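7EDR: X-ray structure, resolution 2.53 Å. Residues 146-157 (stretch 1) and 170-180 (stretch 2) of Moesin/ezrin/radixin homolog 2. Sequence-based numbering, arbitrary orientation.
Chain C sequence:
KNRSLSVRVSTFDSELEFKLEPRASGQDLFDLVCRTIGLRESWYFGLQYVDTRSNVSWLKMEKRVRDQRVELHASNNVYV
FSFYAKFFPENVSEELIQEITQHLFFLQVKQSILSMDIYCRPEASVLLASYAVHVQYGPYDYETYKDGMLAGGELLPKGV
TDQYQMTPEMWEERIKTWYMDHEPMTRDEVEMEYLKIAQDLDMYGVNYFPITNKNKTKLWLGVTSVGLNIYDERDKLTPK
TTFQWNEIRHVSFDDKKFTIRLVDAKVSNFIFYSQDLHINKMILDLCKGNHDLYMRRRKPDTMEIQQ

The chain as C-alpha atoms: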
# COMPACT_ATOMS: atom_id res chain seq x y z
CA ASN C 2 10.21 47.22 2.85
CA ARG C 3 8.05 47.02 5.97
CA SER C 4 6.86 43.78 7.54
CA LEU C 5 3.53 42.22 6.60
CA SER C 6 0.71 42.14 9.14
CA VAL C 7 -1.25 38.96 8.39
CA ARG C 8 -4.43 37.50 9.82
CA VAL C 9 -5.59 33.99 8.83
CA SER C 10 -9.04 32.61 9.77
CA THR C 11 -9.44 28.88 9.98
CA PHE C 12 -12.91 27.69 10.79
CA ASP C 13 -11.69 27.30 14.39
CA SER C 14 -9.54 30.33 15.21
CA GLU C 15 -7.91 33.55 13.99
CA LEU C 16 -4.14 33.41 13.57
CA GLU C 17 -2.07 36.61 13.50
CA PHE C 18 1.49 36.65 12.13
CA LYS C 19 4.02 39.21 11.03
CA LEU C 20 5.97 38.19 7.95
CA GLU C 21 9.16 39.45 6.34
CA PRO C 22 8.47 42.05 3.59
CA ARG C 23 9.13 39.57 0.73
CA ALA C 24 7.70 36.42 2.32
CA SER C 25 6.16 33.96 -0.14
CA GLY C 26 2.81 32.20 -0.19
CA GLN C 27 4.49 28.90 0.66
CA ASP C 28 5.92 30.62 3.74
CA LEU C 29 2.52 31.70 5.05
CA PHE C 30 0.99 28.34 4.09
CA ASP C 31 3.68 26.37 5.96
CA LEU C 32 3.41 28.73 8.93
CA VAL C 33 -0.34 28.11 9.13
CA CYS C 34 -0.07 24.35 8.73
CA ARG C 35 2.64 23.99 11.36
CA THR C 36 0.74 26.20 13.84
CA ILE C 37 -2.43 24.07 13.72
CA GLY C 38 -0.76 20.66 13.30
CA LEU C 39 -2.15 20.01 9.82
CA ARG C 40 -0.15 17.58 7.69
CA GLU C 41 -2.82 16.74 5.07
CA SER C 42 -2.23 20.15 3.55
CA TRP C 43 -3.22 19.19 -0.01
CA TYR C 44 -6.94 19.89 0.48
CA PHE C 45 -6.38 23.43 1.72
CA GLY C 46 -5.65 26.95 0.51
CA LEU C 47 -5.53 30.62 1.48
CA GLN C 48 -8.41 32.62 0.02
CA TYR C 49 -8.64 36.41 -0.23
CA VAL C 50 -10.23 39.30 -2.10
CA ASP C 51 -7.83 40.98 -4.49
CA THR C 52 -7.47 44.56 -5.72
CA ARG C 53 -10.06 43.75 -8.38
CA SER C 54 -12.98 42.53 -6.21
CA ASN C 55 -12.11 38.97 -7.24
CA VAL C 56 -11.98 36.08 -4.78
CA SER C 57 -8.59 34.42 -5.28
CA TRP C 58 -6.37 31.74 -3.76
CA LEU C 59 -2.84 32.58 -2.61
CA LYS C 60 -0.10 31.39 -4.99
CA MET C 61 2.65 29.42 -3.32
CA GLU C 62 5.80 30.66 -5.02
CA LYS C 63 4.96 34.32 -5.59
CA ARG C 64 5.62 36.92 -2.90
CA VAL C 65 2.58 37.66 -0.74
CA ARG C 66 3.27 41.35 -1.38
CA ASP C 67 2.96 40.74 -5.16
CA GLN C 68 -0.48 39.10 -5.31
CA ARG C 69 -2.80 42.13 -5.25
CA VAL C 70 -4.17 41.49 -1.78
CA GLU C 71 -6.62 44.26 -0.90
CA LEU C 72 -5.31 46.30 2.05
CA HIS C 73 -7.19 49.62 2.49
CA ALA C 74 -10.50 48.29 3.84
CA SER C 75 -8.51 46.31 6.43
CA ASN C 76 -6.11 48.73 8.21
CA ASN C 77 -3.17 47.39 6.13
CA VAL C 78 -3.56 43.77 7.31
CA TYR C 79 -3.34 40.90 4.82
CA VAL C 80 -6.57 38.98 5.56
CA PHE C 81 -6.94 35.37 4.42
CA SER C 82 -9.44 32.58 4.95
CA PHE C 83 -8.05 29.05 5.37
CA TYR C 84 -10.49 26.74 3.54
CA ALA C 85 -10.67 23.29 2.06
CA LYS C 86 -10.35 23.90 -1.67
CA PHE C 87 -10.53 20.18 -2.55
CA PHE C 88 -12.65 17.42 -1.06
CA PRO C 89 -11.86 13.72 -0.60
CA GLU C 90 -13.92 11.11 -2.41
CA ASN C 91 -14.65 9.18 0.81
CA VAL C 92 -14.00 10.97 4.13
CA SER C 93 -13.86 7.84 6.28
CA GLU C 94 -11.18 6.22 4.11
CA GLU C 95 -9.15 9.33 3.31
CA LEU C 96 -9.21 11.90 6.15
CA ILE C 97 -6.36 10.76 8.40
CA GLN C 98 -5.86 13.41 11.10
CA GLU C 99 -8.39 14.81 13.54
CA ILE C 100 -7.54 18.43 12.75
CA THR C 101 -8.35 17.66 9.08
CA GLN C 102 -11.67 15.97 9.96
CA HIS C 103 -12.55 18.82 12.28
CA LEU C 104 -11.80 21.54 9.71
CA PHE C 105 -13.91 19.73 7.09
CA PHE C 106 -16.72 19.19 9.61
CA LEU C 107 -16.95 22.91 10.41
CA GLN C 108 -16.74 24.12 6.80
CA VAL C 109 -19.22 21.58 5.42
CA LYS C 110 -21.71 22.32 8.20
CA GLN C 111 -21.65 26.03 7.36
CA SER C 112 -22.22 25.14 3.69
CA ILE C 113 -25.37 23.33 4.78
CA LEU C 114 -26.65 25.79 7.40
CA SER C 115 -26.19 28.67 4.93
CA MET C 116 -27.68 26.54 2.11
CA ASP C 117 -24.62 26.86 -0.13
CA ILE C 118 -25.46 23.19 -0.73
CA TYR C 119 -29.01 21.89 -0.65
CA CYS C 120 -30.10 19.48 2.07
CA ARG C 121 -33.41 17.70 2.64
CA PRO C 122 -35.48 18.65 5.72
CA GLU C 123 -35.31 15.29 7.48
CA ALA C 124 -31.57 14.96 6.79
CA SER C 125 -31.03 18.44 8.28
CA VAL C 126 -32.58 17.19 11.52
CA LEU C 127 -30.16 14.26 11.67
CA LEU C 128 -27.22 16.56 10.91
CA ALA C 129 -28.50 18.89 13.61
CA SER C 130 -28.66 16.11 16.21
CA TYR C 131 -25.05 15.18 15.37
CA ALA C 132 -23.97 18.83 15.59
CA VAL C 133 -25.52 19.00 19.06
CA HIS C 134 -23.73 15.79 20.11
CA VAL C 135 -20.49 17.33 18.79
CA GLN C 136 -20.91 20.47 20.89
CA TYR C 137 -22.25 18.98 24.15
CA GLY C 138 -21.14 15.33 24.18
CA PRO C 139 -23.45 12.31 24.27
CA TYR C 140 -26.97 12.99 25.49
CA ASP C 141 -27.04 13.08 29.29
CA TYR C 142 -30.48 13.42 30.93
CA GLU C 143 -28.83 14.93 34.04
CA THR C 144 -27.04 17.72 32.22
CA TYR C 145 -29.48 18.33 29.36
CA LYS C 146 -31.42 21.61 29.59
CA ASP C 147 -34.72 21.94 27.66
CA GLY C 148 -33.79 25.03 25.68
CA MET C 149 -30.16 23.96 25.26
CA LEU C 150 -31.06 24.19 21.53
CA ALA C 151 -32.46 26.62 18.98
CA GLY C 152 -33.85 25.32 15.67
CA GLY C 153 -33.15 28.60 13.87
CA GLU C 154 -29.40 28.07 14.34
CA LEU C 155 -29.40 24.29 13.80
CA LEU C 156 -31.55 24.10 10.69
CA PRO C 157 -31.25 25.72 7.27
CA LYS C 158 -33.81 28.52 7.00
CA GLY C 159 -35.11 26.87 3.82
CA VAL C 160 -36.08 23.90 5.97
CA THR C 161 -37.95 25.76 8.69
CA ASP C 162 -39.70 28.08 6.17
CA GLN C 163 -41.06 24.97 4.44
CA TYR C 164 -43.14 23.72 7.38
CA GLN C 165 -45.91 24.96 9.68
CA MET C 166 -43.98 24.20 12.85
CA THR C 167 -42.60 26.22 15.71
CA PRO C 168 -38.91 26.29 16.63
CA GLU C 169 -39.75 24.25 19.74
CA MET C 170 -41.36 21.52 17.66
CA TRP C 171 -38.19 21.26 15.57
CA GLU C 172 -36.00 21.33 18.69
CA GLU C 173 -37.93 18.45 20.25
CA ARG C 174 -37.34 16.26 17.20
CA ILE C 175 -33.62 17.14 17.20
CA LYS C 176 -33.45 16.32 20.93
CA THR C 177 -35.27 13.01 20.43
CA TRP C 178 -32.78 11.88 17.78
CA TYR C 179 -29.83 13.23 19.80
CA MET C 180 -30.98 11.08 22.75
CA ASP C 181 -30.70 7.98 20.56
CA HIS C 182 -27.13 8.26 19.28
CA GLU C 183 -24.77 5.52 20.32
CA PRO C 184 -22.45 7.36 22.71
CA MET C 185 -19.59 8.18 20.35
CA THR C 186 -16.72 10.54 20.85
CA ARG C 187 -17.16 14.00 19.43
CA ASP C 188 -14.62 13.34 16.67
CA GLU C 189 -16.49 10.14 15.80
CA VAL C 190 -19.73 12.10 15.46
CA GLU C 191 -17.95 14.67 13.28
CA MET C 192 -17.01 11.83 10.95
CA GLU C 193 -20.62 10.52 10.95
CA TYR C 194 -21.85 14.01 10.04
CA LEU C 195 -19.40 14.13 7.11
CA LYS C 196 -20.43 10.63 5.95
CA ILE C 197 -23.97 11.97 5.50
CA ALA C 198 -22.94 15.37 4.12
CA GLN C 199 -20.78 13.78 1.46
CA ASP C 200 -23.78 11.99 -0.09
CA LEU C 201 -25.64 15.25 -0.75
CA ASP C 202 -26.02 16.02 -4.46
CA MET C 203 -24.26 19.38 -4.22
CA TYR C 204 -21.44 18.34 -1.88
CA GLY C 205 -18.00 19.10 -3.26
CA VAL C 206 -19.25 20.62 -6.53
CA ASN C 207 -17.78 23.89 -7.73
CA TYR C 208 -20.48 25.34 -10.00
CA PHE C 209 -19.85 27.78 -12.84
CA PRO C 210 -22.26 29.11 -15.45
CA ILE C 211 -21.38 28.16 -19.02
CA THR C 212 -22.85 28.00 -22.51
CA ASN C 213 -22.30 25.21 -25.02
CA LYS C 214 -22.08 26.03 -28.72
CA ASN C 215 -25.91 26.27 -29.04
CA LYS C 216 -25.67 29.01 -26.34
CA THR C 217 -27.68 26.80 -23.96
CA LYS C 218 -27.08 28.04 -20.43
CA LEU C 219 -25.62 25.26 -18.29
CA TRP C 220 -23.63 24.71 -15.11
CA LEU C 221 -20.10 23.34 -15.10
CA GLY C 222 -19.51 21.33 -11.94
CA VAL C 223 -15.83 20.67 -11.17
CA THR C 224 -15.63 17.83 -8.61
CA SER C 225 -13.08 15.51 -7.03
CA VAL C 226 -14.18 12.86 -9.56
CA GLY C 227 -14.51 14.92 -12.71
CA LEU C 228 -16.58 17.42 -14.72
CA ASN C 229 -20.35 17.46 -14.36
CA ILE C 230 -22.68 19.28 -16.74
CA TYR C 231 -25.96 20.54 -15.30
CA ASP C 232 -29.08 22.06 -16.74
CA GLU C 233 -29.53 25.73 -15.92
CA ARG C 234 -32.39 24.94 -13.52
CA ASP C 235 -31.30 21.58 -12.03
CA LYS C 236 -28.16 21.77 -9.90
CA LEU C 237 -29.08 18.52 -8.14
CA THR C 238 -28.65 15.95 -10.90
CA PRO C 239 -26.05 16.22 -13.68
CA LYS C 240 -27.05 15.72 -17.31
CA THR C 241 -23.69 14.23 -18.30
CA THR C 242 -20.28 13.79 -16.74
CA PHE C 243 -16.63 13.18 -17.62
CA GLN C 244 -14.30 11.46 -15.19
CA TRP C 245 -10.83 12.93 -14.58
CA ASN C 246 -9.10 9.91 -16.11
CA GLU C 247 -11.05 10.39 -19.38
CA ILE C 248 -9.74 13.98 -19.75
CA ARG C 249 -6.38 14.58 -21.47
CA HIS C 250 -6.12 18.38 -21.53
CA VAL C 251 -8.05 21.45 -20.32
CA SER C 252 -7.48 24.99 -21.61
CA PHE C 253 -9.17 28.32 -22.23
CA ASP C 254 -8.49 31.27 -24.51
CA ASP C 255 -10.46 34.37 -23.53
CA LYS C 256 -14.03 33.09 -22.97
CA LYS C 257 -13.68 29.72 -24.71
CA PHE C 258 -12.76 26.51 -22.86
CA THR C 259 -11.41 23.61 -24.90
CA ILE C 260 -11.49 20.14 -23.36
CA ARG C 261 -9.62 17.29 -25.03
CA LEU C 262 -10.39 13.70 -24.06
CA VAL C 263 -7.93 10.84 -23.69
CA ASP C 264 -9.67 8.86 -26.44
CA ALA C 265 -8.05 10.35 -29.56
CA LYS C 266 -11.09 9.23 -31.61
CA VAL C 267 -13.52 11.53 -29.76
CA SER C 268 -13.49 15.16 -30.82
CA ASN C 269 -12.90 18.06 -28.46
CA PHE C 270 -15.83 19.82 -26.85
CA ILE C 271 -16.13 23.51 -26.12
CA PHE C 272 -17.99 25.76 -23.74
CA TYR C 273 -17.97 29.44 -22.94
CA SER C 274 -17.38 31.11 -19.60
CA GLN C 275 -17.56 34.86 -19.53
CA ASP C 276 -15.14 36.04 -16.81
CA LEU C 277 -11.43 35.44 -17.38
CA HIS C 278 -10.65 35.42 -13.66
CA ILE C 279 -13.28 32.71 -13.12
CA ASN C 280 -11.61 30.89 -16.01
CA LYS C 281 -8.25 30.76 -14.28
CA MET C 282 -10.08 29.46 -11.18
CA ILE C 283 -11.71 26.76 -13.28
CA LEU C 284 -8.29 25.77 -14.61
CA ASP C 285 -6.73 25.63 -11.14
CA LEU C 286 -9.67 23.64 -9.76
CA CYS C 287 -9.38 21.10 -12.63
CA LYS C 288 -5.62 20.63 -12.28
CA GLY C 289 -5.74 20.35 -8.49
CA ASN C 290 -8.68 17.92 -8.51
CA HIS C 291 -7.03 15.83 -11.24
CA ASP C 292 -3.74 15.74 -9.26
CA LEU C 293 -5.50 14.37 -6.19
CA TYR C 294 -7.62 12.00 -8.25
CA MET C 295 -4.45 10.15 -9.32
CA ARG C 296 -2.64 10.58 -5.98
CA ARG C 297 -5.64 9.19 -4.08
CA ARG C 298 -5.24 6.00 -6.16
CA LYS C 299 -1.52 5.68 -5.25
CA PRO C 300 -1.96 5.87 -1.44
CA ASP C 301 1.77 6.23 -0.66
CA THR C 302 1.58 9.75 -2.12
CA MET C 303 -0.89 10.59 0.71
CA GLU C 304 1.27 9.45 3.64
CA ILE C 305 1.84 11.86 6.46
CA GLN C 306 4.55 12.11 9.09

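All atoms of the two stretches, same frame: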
# COMPACT_ATOMS: atom_id res chain seq x y z
N LYS C 146 -30.54 20.51 29.19
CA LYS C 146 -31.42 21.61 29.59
C LYS C 146 -32.38 21.93 28.45
O LYS C 146 -31.95 22.46 27.42
CB LYS C 146 -30.60 22.84 29.97
CG LYS C 146 -29.30 22.53 30.70
CD LYS C 146 -28.52 23.79 31.08
CE LYS C 146 -29.21 24.59 32.18
NZ LYS C 146 -28.47 25.85 32.51
N ASP C 147 -33.68 21.62 28.64
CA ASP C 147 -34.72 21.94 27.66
C ASP C 147 -34.66 23.42 27.28
O ASP C 147 -35.02 24.28 28.09
CB ASP C 147 -36.13 21.61 28.19
CG ASP C 147 -36.32 20.13 28.49
OD1 ASP C 147 -36.69 19.81 29.64
OD2 ASP C 147 -36.15 19.29 27.57
N GLY C 148 -34.24 23.70 26.05
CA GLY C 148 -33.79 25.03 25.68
C GLY C 148 -32.29 25.14 25.53
O GLY C 148 -31.78 26.25 25.29
N MET C 149 -31.55 24.04 25.69
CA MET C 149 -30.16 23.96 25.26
C MET C 149 -30.00 24.19 23.76
O MET C 149 -28.87 24.39 23.30
CB MET C 149 -29.61 22.58 25.63
CG MET C 149 -28.10 22.43 25.65
SD MET C 149 -27.70 21.09 26.79
CE MET C 149 -27.40 19.72 25.66
N LEU C 150 -31.09 24.16 22.99
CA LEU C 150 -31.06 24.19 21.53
C LEU C 150 -31.80 25.42 21.00
O LEU C 150 -32.43 26.19 21.74
CB LEU C 150 -31.69 22.92 20.94
CG LEU C 150 -31.39 21.59 21.65
CD1 LEU C 150 -32.08 20.45 20.95
CD2 LEU C 150 -29.89 21.33 21.73
N ALA C 151 -31.72 25.57 19.68
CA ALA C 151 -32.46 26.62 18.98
C ALA C 151 -32.52 26.21 17.51
O ALA C 151 -31.48 26.20 16.84
CB ALA C 151 -31.80 27.98 19.18
N GLY C 152 -33.72 25.85 17.02
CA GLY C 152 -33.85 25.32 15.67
C GLY C 152 -33.44 26.29 14.58
O GLY C 152 -33.09 25.88 13.46
N GLY C 153 -33.51 27.60 14.86
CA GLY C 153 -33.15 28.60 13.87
C GLY C 153 -31.66 28.69 13.62
O GLY C 153 -31.25 29.24 12.59
N GLU C 154 -30.84 28.17 14.54
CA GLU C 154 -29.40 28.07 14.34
C GLU C 154 -28.93 26.68 13.94
O GLU C 154 -27.77 26.53 13.53
CB GLU C 154 -28.67 28.47 15.62
CG GLU C 154 -28.81 29.92 15.99
CD GLU C 154 -27.84 30.33 17.07
OE1 GLU C 154 -28.08 29.98 18.25
OE2 GLU C 154 -26.81 30.97 16.74
N LEU C 155 -29.78 25.66 14.09
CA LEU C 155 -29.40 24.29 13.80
C LEU C 155 -29.95 23.82 12.46
O LEU C 155 -29.44 22.83 11.91
CB LEU C 155 -29.90 23.35 14.91
CG LEU C 155 -29.28 23.55 16.30
CD1 LEU C 155 -30.14 22.93 17.38
CD2 LEU C 155 -27.86 22.96 16.37
N LEU C 156 -30.92 24.53 11.91
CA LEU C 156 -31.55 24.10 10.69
C LEU C 156 -31.41 25.16 9.62
O LEU C 156 -31.48 26.36 9.92
CB LEU C 156 -33.03 23.78 10.92
CG LEU C 156 -33.24 22.60 11.86
CD1 LEU C 156 -34.73 22.32 12.10
CD2 LEU C 156 -32.51 21.35 11.33
N PRO C 157 -31.18 24.76 8.37
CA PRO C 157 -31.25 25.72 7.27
C PRO C 157 -32.60 26.45 7.27
O PRO C 157 -33.66 25.84 7.47
CB PRO C 157 -31.10 24.84 6.02
CG PRO C 157 -30.51 23.57 6.49
CD PRO C 157 -30.92 23.39 7.92
N MET C 170 -40.99 22.80 18.23
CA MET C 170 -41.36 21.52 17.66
C MET C 170 -40.18 20.91 16.91
O MET C 170 -39.95 19.69 16.99
CB MET C 170 -42.56 21.68 16.73
CG MET C 170 -43.89 21.79 17.45
SD MET C 170 -45.20 22.56 16.46
CE MET C 170 -45.67 21.21 15.36
N TRP C 171 -39.43 21.74 16.18
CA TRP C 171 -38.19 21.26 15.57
C TRP C 171 -37.19 20.81 16.63
O TRP C 171 -36.63 19.71 16.56
CB TRP C 171 -37.58 22.35 14.69
CG TRP C 171 -38.25 22.62 13.37
CD1 TRP C 171 -38.90 23.76 13.01
CD2 TRP C 171 -38.29 21.75 12.23
NE1 TRP C 171 -39.36 23.65 11.71
CE2 TRP C 171 -39.00 22.42 11.21
CE3 TRP C 171 -37.81 20.46 11.96
CZ2 TRP C 171 -39.23 21.86 9.95
CZ3 TRP C 171 -38.05 19.90 10.70
CH2 TRP C 171 -38.76 20.60 9.71
N GLU C 172 -36.96 21.66 17.64
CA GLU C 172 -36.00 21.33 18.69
C GLU C 172 -36.32 20.00 19.35
O GLU C 172 -35.41 19.21 19.65
CB GLU C 172 -35.94 22.46 19.72
CG GLU C 172 -35.36 23.76 19.16
CD GLU C 172 -35.83 25.03 19.87
OE1 GLU C 172 -35.74 26.11 19.26
OE2 GLU C 172 -36.28 24.94 21.05
N GLU C 173 -37.60 19.70 19.58
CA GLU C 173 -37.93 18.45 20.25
C GLU C 173 -37.57 17.23 19.40
O GLU C 173 -37.14 16.20 19.93
CB GLU C 173 -39.42 18.41 20.62
CG GLU C 173 -39.77 17.38 21.67
CD GLU C 173 -39.09 17.65 23.02
OE1 GLU C 173 -38.66 18.80 23.28
OE2 GLU C 173 -38.99 16.69 23.82
N ARG C 174 -37.73 17.35 18.08
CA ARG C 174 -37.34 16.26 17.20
C ARG C 174 -35.82 16.11 17.10
O ARG C 174 -35.31 14.99 17.03
CB ARG C 174 -37.97 16.47 15.83
CG ARG C 174 -39.46 16.44 15.94
CD ARG C 174 -40.08 16.56 14.60
NE ARG C 174 -40.92 15.40 14.35
CZ ARG C 174 -42.23 15.42 14.45
NH1 ARG C 174 -42.84 16.55 14.80
NH2 ARG C 174 -42.92 14.32 14.19
N ILE C 175 -35.08 17.23 17.13
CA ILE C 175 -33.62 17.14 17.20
C ILE C 175 -33.19 16.49 18.50
O ILE C 175 -32.34 15.58 18.51
CB ILE C 175 -33.03 18.55 17.03
CG1 ILE C 175 -33.41 19.12 15.66
CG2 ILE C 175 -31.53 18.54 17.25
CD1 ILE C 175 -33.13 20.59 15.49
N LYS C 176 -33.79 16.90 19.63
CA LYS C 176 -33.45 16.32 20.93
C LYS C 176 -33.76 14.83 20.97
O LYS C 176 -33.01 14.04 21.56
CB LYS C 176 -34.21 17.04 22.04
CG LYS C 176 -34.08 16.34 23.38
CD LYS C 176 -35.00 16.92 24.45
CE LYS C 176 -34.83 16.16 25.78
NZ LYS C 176 -35.69 16.68 26.88
N THR C 177 -34.88 14.42 20.37
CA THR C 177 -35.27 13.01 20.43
C THR C 177 -34.28 12.13 19.67
O THR C 177 -33.95 11.03 20.12
CB THR C 177 -36.68 12.85 19.86
OG1 THR C 177 -37.57 13.74 20.55
CG2 THR C 177 -37.15 11.41 20.02
N TRP C 178 -33.79 12.62 18.53
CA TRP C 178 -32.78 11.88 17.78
C TRP C 178 -31.43 11.93 18.49
O TRP C 178 -30.74 10.91 18.59
CB TRP C 178 -32.68 12.46 16.37
CG TRP C 178 -32.35 11.43 15.36
CD1 TRP C 178 -31.60 10.30 15.55
CD2 TRP C 178 -32.77 11.41 14.00
NE1 TRP C 178 -31.53 9.58 14.38
CE2 TRP C 178 -32.24 10.25 13.41
CE3 TRP C 178 -33.55 12.27 13.23
CZ2 TRP C 178 -32.46 9.93 12.09
CZ3 TRP C 178 -33.77 11.94 11.92
CH2 TRP C 178 -33.23 10.78 11.36
N TYR C 179 -31.05 13.11 18.99
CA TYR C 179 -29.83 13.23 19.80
C TYR C 179 -29.81 12.21 20.94
O TYR C 179 -28.79 11.55 21.16
CB TYR C 179 -29.74 14.67 20.32
CG TYR C 179 -28.73 14.96 21.40
CD1 TYR C 179 -27.37 14.72 21.19
CD2 TYR C 179 -29.11 15.53 22.61
CE1 TYR C 179 -26.43 15.01 22.17
CE2 TYR C 179 -28.18 15.83 23.59
CZ TYR C 179 -26.84 15.57 23.36
OH TYR C 179 -25.90 15.85 24.32
N MET C 180 -30.93 12.05 21.65
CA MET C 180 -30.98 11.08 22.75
C MET C 180 -30.62 9.66 22.32
O MET C 180 -30.22 8.85 23.15
CB MET C 180 -32.38 11.03 23.37
CG MET C 180 -32.79 12.23 24.20
SD MET C 180 -34.39 11.97 25.00
CE MET C 180 -34.92 10.39 24.32

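How does the start of stretch 1 reach the helix of stretch 2? K146 to M149 form a type II beta turn, with G148 at a positive phi that suits glycine. D147 points sideways, but its carboxylate swings nearer and meets the extended, all-t side chain of K176: OD2 of D147 lies 2.7 Å from NZ of K176, a hydrogen-bonded salt bridge between opposite charges.

What do M149 and L150 add? The end of M149 approaches the Y179 ring obliquely, CE to CE2 at 4.5 Å. L150 points toward the helix; its CD1 packs against CG2 of I175 at 4.2 Å, an apolar contact, and lies 3.8 Å from O of E172, a carbonyl already bonded to N of K176 within the helix.

Why do the backbones come so close at G152? G152 has no side chain to hold the backbones apart: its CA lies 5.4 Å from CA of E172, and a CB modelled on G152 would be a tight 3.5 Å from CB of W171. The amide is used as well: N of G152 donates a nearly straight hydrogen bond to OE1 of E172, 3.0 Å away, tying stretch 1 to the helix through a side-chain carboxylate.

What closes the contact? L155 and L156 both point toward the helix and share I175, whose CD1 is 4.2 Å from CD1 of L155 and 4.1 Å from CD1 of L156. L156 also packs obliquely on W171, CD1 to CE3 at 3.6 Å, extending the apolar patch.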